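Local structure of sulfate adenylyltransferase, adenylylsulfate kinase (Thiobacillus denitrificans, 3CR8) at residues A[197-202]-A[237-242]. The protein is an APS kinase that probably uses ATP to phosphorylate adenosine 5'-phosphosulfate to 3'-phosphoadenylyl sulfate, and carries an ATP sulfurylase-like domain without sulfurylase activity. Numbering follows the deposited sequence.
Sequences HPQVGG and PPPEAS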
loop_
_atom_site.group_PDB
_atom_site.type_symbol
_atom_site.label_atom_id
_atom_site.label_comp_id
_atom_site.label_asym_id
_atom_site.label_seq_id
_atom_site.Cartn_x
_atom_site.Cartn_y
_atom_site.Cartn_z
ATOM N N HIS A 197 -33.453 -0.610 11.502
ATOM C CA HIS A 197 -34.728 -1.163 11.038
ATOM C C HIS A 197 -35.137 -0.487 9.747
ATOM O O HIS A 197 -36.109 0.231 9.726
ATOM C CB HIS A 197 -35.777 -0.899 12.130
ATOM C CG HIS A 197 -36.791 -1.988 12.302
ATOM N ND1 HIS A 197 -36.600 -3.275 11.855
ATOM C CD2 HIS A 197 -37.999 -1.980 12.921
ATOM C CE1 HIS A 197 -37.652 -4.012 12.168
ATOM N NE2 HIS A 197 -38.513 -3.252 12.815
ATOM N N PRO A 198 -34.390 -0.698 8.654
ATOM C CA PRO A 198 -34.662 0.034 7.401
ATOM C C PRO A 198 -35.989 -0.352 6.730
ATOM O O PRO A 198 -36.263 -1.551 6.555
ATOM C CB PRO A 198 -33.509 -0.385 6.480
ATOM C CG PRO A 198 -32.534 -1.094 7.328
ATOM C CD PRO A 198 -33.287 -1.656 8.494
ATOM N N GLN A 199 -36.788 0.643 6.337
ATOM C CA GLN A 199 -38.017 0.358 5.602
ATOM C C GLN A 199 -37.738 -0.342 4.263
ATOM O O GLN A 199 -36.906 0.096 3.470
ATOM C CB GLN A 199 -38.854 1.618 5.442
ATOM C CG GLN A 199 -39.898 1.742 6.516
ATOM C CD GLN A 199 -39.975 3.135 7.104
ATOM O OE1 GLN A 199 -39.385 4.085 6.574
ATOM N NE2 GLN A 199 -40.702 3.267 8.214
ATOM N N VAL A 200 -38.420 -1.450 4.017
ATOM C CA VAL A 200 -37.987 -2.298 2.923
ATOM C C VAL A 200 -39.039 -2.708 1.864
ATOM O O VAL A 200 -38.763 -3.502 0.957
ATOM C CB VAL A 200 -37.392 -3.599 3.473
ATOM C CG1 VAL A 200 -37.841 -4.803 2.660
ATOM C CG2 VAL A 200 -35.886 -3.493 3.522
ATOM N N GLY A 201 -40.226 -2.132 1.945
ATOM C CA GLY A 201 -41.305 -2.504 1.053
ATOM C C GLY A 201 -41.234 -2.087 -0.398
ATOM O O GLY A 201 -41.160 -0.913 -0.724
ATOM N N GLY A 202 -41.297 -3.061 -1.290
ATOM C CA GLY A 202 -41.250 -2.802 -2.710
ATOM C C GLY A 202 -41.616 -4.066 -3.434
ATOM O O GLY A 202 -42.034 -4.979 -2.794
ATOM N N PRO A 237 -43.824 0.490 3.131
ATOM C CA PRO A 237 -43.140 1.513 2.336
ATOM C C PRO A 237 -42.815 2.537 3.419
ATOM O O PRO A 237 -43.501 2.541 4.452
ATOM C CB PRO A 237 -44.224 2.071 1.398
ATOM C CG PRO A 237 -45.532 1.262 1.728
ATOM C CD PRO A 237 -45.272 0.521 3.006
ATOM N N PRO A 238 -41.775 3.365 3.220
ATOM C CA PRO A 238 -41.699 4.574 4.049
ATOM C C PRO A 238 -43.002 5.386 3.903
ATOM O O PRO A 238 -43.582 5.447 2.811
ATOM C CB PRO A 238 -40.521 5.343 3.443
ATOM C CG PRO A 238 -39.673 4.299 2.798
ATOM C CD PRO A 238 -40.596 3.194 2.353
ATOM N N PRO A 239 -43.484 5.985 4.999
ATOM C CA PRO A 239 -44.743 6.725 4.907
ATOM C C PRO A 239 -44.426 8.110 4.386
ATOM O O PRO A 239 -43.249 8.385 4.122
ATOM C CB PRO A 239 -45.194 6.839 6.372
ATOM C CG PRO A 239 -44.117 6.184 7.211
ATOM C CD PRO A 239 -42.903 6.074 6.343
ATOM N N GLU A 240 -45.422 8.979 4.235
ATOM C CA GLU A 240 -45.075 10.379 3.989
ATOM C C GLU A 240 -45.194 11.267 5.252
ATOM O O GLU A 240 -46.184 11.202 5.992
ATOM C CB GLU A 240 -45.655 10.952 2.678
ATOM C CG GLU A 240 -44.599 10.984 1.506
ATOM C CD GLU A 240 -43.167 11.459 1.916
ATOM O OE1 GLU A 240 -42.350 10.628 2.374
ATOM O OE2 GLU A 240 -42.831 12.654 1.742
ATOM N N ALA A 241 -44.076 11.996 5.523
ATOM C CA ALA A 241 -43.789 12.664 6.819
ATOM C C ALA A 241 -44.957 13.483 7.358
ATOM O O ALA A 241 -45.452 14.401 6.714
ATOM C CB ALA A 241 -42.464 13.531 6.780
ATOM N N SER A 242 -45.440 13.057 8.509
ATOM C CA SER A 242 -46.586 13.647 9.149
ATOM C C SER A 242 -46.437 13.336 10.600
ATOM O O SER A 242 -45.418 12.841 11.003
ATOM C CB SER A 242 -47.865 13.026 8.649
ATOM O OG SER A 242 -48.851 13.147 9.642
#
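Ser-242 OG is gripped by one hydrogen bond, accepted from the backbone N of Arg-244, so that the serine side chain caps this N in the turn that leads into helix 244-256. The contact itself lies earlier in this loop, where Gln-199 packs on Pro-238 and Pro-239 by van der Waals contact alone, its CG also lying near the carbonyl oxygen of Pro-237. Its side chain runs alongside Pro-238 in the opposite sense, with Gln-199 CB 3.9 Å from Pro-238 CD. The carboxamide oxygen, Gln-199 OE1, comes to 3.5 Å from Pro-238 CA. A bend at chi2 (135°) swings the amide along the proline chain, so that Gln-199 NE2 lies 4.0 Å from Pro-239 CD, the two side chains crossing at about a right angle. Both segments follow neighbouring strands, 193-196 and 229-231, of the parallel five-stranded sheet in the ATP-sulfurylase region, a HUP-type alpha/beta fold with strand order 3-2-1-4-5. The two loops thus meet beyond the carboxyl ends of these strands. An alanine at Gln-199 would probably loosen the packing on Pro-238 and Pro-239, since the carboxamide that reaches them would be gone. Farther along, the backbones close to 4.6 Å between Gly-201 CA and Pro-237 CA. Pro-237 CB points away from 197-202, and its ring touches Trp-39 and Cys-43 of helix 39-50. Arg-249 of helix 244-256 touches both Gln-199 and Pro-239.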